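Local coordinates for protein 5-carboxyvanillate decarboxylase (Sphingomonas paucimobilis, PDB 4L6D) that probably removes a carboxyl group from 5-carboxyvanillate to give vanillate, as a manganese-binding decarboxylase with the amidohydrolase fold, at residues E8-F13 against G51-V56; L99-V104 against L136-L141. All blocks are in the same frame, centred on the assembly; numbering follows the deposited sequence.

Interaction 1: residues E8-F13 against G51-V56; sequences EEAVTF and GRLSDV. With MN (manganese (II) ion), chain I.
L53, near the end of helix 49-54, packs on A10, V11 and T12, where the first strand of the amidohydrolase barrel (5-11) runs out into its loop. The tight part gathers around the L53 carbonyl. T12 N donates to L53 O at 3.2 Å (N-H...O 145°), coming from above the carbonyl plane; V11 CA adds a C-H...O contact to the same oxygen at 3.2 Å, and V11 CG2 also lies beside it. L53 CD2 reaches A10 CB at 3.7 Å, next to the vanillate pocket: the A10 side chain is about 5 Å from the ligand. T12 has OG1 anti to its backbone N (chi1 -169°), with CG2 between N and the carbonyl carbon, facing L53 CB and 3.4 Å from S54 OG; that hydroxyl is hydrogen-bonded to I50 O. Toward partly exposed V56 and S54 the contact is looser: V56 CG2 meets V11 CG2 at 3.8 Å, and a water bridges the backbones by donating to T12 O and S54 O, 2.8 Å from each. At the strand segment's other end E8 serves the metal site with H174 and D297: a manganese-bound water donates to E8 O, and E8 OE2 binds manganese at 2.2 Å.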
loop_
_atom_site.group_PDB
_atom_site.type_symbol
_atom_site.label_atom_id
_atom_site.label_comp_id
_atom_site.label_asym_id
_atom_site.label_seq_id
_atom_site.Cartn_x
_atom_site.Cartn_y
_atom_site.Cartn_z
ATOM N N GLU A 8 14.723 -13.892 -4.892
ATOM C CA GLU A 8 13.351 -14.055 -5.394
ATOM C C GLU A 8 13.359 -14.490 -6.851
ATOM O O GLU A 8 12.787 -13.828 -7.720
ATOM C CB GLU A 8 12.518 -12.774 -5.243
ATOM C CG GLU A 8 10.996 -13.077 -5.249
ATOM C CD GLU A 8 10.134 -11.825 -5.304
ATOM O OE1 GLU A 8 10.161 -11.031 -4.333
ATOM O OE2 GLU A 8 9.426 -11.628 -6.316
ATOM N N GLU A 9 14.000 -15.625 -7.110
ATOM C CA GLU A 9 14.331 -15.989 -8.472
ATOM C C GLU A 9 13.451 -17.141 -8.898
ATOM O O GLU A 9 13.583 -18.255 -8.408
ATOM C CB GLU A 9 15.832 -16.295 -8.580
ATOM C CG GLU A 9 16.683 -15.227 -7.857
ATOM C CD GLU A 9 16.228 -13.811 -8.190
ATOM O OE1 GLU A 9 16.064 -12.980 -7.254
ATOM O OE2 GLU A 9 16.010 -13.540 -9.394
ATOM N N ALA A 10 12.531 -16.835 -9.801
ATOM C CA ALA A 10 11.475 -17.757 -10.193
ATOM C C ALA A 10 11.964 -18.858 -11.121
ATOM O O ALA A 10 12.841 -18.643 -11.963
ATOM C CB ALA A 10 10.349 -16.979 -10.867
ATOM N N VAL A 11 11.350 -20.031 -10.977
ATOM C CA VAL A 11 11.631 -21.183 -11.818
ATOM C C VAL A 11 10.309 -21.933 -12.014
ATOM O O VAL A 11 9.360 -21.714 -11.272
ATOM C CB VAL A 11 12.699 -22.102 -11.158
ATOM C CG1 VAL A 11 12.149 -22.774 -9.882
ATOM C CG2 VAL A 11 13.238 -23.131 -12.129
ATOM N N THR A 12 10.235 -22.800 -13.015
ATOM C CA THR A 12 9.109 -23.721 -13.089
ATOM C C THR A 12 9.595 -25.093 -13.524
ATOM O O THR A 12 10.767 -25.261 -13.871
ATOM C CB THR A 12 7.984 -23.219 -14.000
ATOM O OG1 THR A 12 6.827 -24.052 -13.823
ATOM C CG2 THR A 12 8.416 -23.234 -15.472
ATOM N N PHE A 13 8.690 -26.061 -13.493
ATOM C CA PHE A 13 9.004 -27.442 -13.837
ATOM C C PHE A 13 7.888 -27.975 -14.715
ATOM O O PHE A 13 6.739 -27.552 -14.578
ATOM C CB PHE A 13 9.131 -28.292 -12.566
ATOM C CG PHE A 13 10.113 -27.742 -11.570
ATOM C CD1 PHE A 13 11.478 -27.882 -11.779
ATOM C CD2 PHE A 13 9.668 -27.096 -10.429
ATOM C CE1 PHE A 13 12.389 -27.362 -10.864
ATOM C CE2 PHE A 13 10.571 -26.582 -9.504
ATOM C CZ PHE A 13 11.934 -26.719 -9.726
ATOM N N GLY A 51 9.925 -20.909 -21.237
ATOM C CA GLY A 51 11.297 -21.327 -21.465
ATOM C C GLY A 51 12.270 -20.663 -20.504
ATOM O O GLY A 51 13.164 -21.324 -19.965
ATOM N N ARG A 52 12.100 -19.363 -20.281
ATOM C CA ARG A 52 13.000 -18.630 -19.397
ATOM C C ARG A 52 12.853 -19.036 -17.932
ATOM O O ARG A 52 13.840 -19.104 -17.198
ATOM C CB ARG A 52 12.835 -17.122 -19.613
ATOM C CG ARG A 52 13.068 -16.759 -21.090
ATOM C CD ARG A 52 13.158 -15.276 -21.347
ATOM N NE ARG A 52 14.253 -14.690 -20.589
ATOM C CZ ARG A 52 14.074 -13.800 -19.625
ATOM N NH1 ARG A 52 12.848 -13.386 -19.339
ATOM N NH2 ARG A 52 15.114 -13.322 -18.960
ATOM N N LEU A 53 11.624 -19.326 -17.520
ATOM C CA LEU A 53 11.364 -19.832 -16.175
ATOM C C LEU A 53 11.938 -21.232 -15.982
ATOM O O LEU A 53 12.466 -21.561 -14.910
ATOM C CB LEU A 53 9.854 -19.883 -15.934
ATOM C CG LEU A 53 9.176 -18.528 -15.706
ATOM C CD1 LEU A 53 7.665 -18.653 -15.898
ATOM C CD2 LEU A 53 9.472 -18.030 -14.299
ATOM N N SER A 54 11.827 -22.059 -17.018
ATOM C CA SER A 54 12.249 -23.456 -16.922
ATOM C C SER A 54 13.765 -23.552 -16.912
ATOM O O SER A 54 14.333 -24.454 -16.302
ATOM C CB SER A 54 11.710 -24.272 -18.101
ATOM O OG SER A 54 10.291 -24.257 -18.130
ATOM N N ASP A 55 14.417 -22.632 -17.613
ATOM C CA ASP A 55 15.867 -22.668 -17.744
ATOM C C ASP A 55 16.589 -22.354 -16.435
ATOM O O ASP A 55 16.310 -21.345 -15.781
ATOM C CB ASP A 55 16.327 -21.672 -18.802
ATOM C CG ASP A 55 17.807 -21.405 -18.721
ATOM O OD1 ASP A 55 18.580 -22.366 -18.925
ATOM O OD2 ASP A 55 18.182 -20.253 -18.435
ATOM N N VAL A 56 17.533 -23.212 -16.067
ATOM C CA VAL A 56 18.365 -22.950 -14.901
ATOM C C VAL A 56 19.846 -22.851 -15.273
ATOM O O VAL A 56 20.536 -21.895 -14.886
ATOM C CB VAL A 56 18.160 -24.037 -13.827
ATOM C CG1 VAL A 56 19.138 -23.853 -12.683
ATOM C CG2 VAL A 56 16.737 -23.982 -13.297
HETATM MN MN MN I . 8.747 -12.608 -8.144
HETATM O O HOH W 1 10.014 -14.389 -8.329
HETATM O O HOH W 2 13.237 -26.318 -14.535
#

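Interaction 2: residues L99-V104 against L136-L141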
loop_
_atom_site.group_PDB
_atom_site.type_symbol
_atom_site.label_atom_id
_atom_site.label_comp_id
_atom_site.label_asym_id
_atom_site.label_seq_id
_atom_site.Cartn_x
_atom_site.Cartn_y
_atom_site.Cartn_z
ATOM N N LEU A 99 11.851 -31.945 -7.606
ATOM C CA LEU A 99 12.579 -31.384 -8.738
ATOM C C LEU A 99 13.428 -30.182 -8.309
ATOM O O LEU A 99 14.547 -30.005 -8.790
ATOM C CB LEU A 99 11.616 -31.010 -9.872
ATOM C CG LEU A 99 11.021 -32.229 -10.584
ATOM C CD1 LEU A 99 9.936 -31.810 -11.560
ATOM C CD2 LEU A 99 12.111 -33.001 -11.315
ATOM N N MET A 100 12.899 -29.372 -7.397
ATOM C CA MET A 100 13.681 -28.275 -6.830
ATOM C C MET A 100 14.939 -28.795 -6.121
ATOM O O MET A 100 16.045 -28.292 -6.343
ATOM C CB MET A 100 12.844 -27.458 -5.846
ATOM C CG MET A 100 13.615 -26.301 -5.200
ATOM S SD MET A 100 13.976 -24.979 -6.372
ATOM C CE MET A 100 12.388 -24.169 -6.451
ATOM N N ALA A 101 14.779 -29.808 -5.275
ATOM C CA ALA A 101 15.939 -30.378 -4.581
ATOM C C ALA A 101 16.968 -30.958 -5.547
ATOM O O ALA A 101 18.175 -30.808 -5.354
ATOM C CB ALA A 101 15.505 -31.429 -3.546
ATOM N N GLN A 102 16.494 -31.609 -6.602
ATOM C CA GLN A 102 17.398 -32.190 -7.583
ATOM C C GLN A 102 18.107 -31.114 -8.399
ATOM O O GLN A 102 19.282 -31.263 -8.743
ATOM C CB GLN A 102 16.657 -33.170 -8.494
ATOM C CG GLN A 102 16.247 -34.436 -7.747
ATOM C CD GLN A 102 15.239 -35.301 -8.489
ATOM O OE1 GLN A 102 15.081 -35.199 -9.705
ATOM N NE2 GLN A 102 14.544 -36.150 -7.746
ATOM N N THR A 103 17.398 -30.029 -8.695
ATOM C CA THR A 103 18.009 -28.893 -9.378
ATOM C C THR A 103 19.112 -28.272 -8.527
ATOM O O THR A 103 20.216 -27.992 -9.006
ATOM C CB THR A 103 16.953 -27.841 -9.704
ATOM O OG1 THR A 103 16.031 -28.403 -10.642
ATOM C CG2 THR A 103 17.595 -26.593 -10.306
ATOM N N VAL A 104 18.803 -28.051 -7.258
ATOM C CA VAL A 104 19.790 -27.514 -6.340
ATOM C C VAL A 104 21.013 -28.418 -6.215
ATOM O O VAL A 104 22.156 -27.959 -6.298
ATOM C CB VAL A 104 19.150 -27.240 -4.968
ATOM C CG1 VAL A 104 20.221 -26.999 -3.906
ATOM C CG2 VAL A 104 18.214 -26.049 -5.072
ATOM N N LEU A 136 14.513 -33.365 2.211
ATOM C CA LEU A 136 15.067 -32.648 1.063
ATOM C C LEU A 136 16.118 -31.630 1.495
ATOM O O LEU A 136 16.995 -31.257 0.717
ATOM C CB LEU A 136 13.962 -31.940 0.285
ATOM C CG LEU A 136 12.936 -32.891 -0.328
ATOM C CD1 LEU A 136 11.926 -32.093 -1.112
ATOM C CD2 LEU A 136 13.627 -33.896 -1.217
ATOM N N ARG A 137 16.016 -31.186 2.744
ATOM C CA ARG A 137 16.947 -30.212 3.307
ATOM C C ARG A 137 17.022 -28.938 2.462
ATOM O O ARG A 137 18.088 -28.340 2.285
ATOM C CB ARG A 137 18.327 -30.843 3.533
ATOM C CG ARG A 137 18.349 -31.842 4.689
ATOM C CD ARG A 137 19.557 -32.765 4.625
ATOM N NE ARG A 137 19.287 -33.929 3.781
ATOM C CZ ARG A 137 18.917 -35.122 4.242
ATOM N NH1 ARG A 137 18.782 -35.324 5.547
ATOM N NH2 ARG A 137 18.683 -36.119 3.396
ATOM N N LEU A 138 15.872 -28.513 1.957
ATOM C CA LEU A 138 15.802 -27.262 1.210
ATOM C C LEU A 138 15.987 -26.045 2.116
ATOM O O LEU A 138 15.988 -26.154 3.346
ATOM C CB LEU A 138 14.514 -27.175 0.383
ATOM C CG LEU A 138 14.556 -28.054 -0.871
ATOM C CD1 LEU A 138 13.162 -28.202 -1.444
ATOM C CD2 LEU A 138 15.496 -27.459 -1.899
ATOM N N ASN A 139 16.159 -24.884 1.497
ATOM C CA ASN A 139 16.638 -23.696 2.197
ATOM C C ASN A 139 15.553 -22.877 2.877
ATOM O O ASN A 139 15.835 -22.036 3.735
ATOM C CB ASN A 139 17.406 -22.824 1.201
ATOM C CG ASN A 139 18.604 -23.534 0.629
ATOM O OD1 ASN A 139 18.493 -24.265 -0.358
ATOM N ND2 ASN A 139 19.757 -23.349 1.260
ATOM N N GLY A 140 14.308 -23.136 2.504
ATOM C CA GLY A 140 13.198 -22.395 3.063
ATOM C C GLY A 140 11.942 -22.780 2.328
ATOM O O GLY A 140 11.918 -23.801 1.641
ATOM N N LEU A 141 10.915 -21.952 2.459
ATOM C CA LEU A 141 9.618 -22.209 1.832
ATOM C C LEU A 141 9.130 -20.988 1.075
ATOM O O LEU A 141 9.528 -19.862 1.370
ATOM C CB LEU A 141 8.588 -22.575 2.899
ATOM C CG LEU A 141 8.854 -23.849 3.691
ATOM C CD1 LEU A 141 8.012 -23.856 4.971
ATOM C CD2 LEU A 141 8.598 -25.105 2.873
#
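Helix 86-106 of the amidohydrolase (beta/alpha)8 barrel presents M100, A101 and V104 to L136 and L138, in the connection that runs from helix 122-134 into the fourth barrel strand, 140-144. No hydrogen bond crosses between the two segments; the contact is apolar, and the two leucines carry one side of it. L138 is the inner one. Its CG is anti to the carbonyl carbon (chi1 -75°), and its CD2 branch makes the contacts: it lies 4.0 Å from A101 CA and reaches M100 CG at 4.0 Å, with V104 CG2 more distant at 4.4 Å. A bound manganese ion lies about 6 Å from the L138 side chain. M100 contributes little beyond CG, since the chain bends at chi2 (70°) and again at chi3, and its end leads away from L138; its side chain also touches L74 of strand 71-76. L136 is the outer, partly exposed leucine. Its CD2 sits 3.9 Å from A101 CB, so that A101 is met by both leucines. Beyond them N139 is buried, with OD1 bonded to G113 N and ND2 to F332 O, which ties the residue leading into strand 140-144 to strand 111-115 and to the C-terminal part of the chain. Within the helix, T103 doubles its grip on one carbonyl: T103 N and T103 OG1 reach L99 O from opposite faces of its plane, each at 2.9 Å.

Overall arrangement
Interactions 1 and 2 lie in series along the chain, the first closing before the second opens, and their centres are 14 Å apart. Both belong to the same eight-stranded parallel barrel: interaction 1 involves strand 5-11, interaction 2 the approach to strand 140-144, and strand 71-76 is touched by side chains of both. Helix 86-106 joins them directly. F13, just beyond the first strand, packs on helix 86-106, F13 CD1 lying 3.7 Å from L99 CB, while V11 CG1 lies 3.7 Å from M100 CE. One helix thus connects the strand that carries a manganese ligand with the barrel wall around the fourth strand.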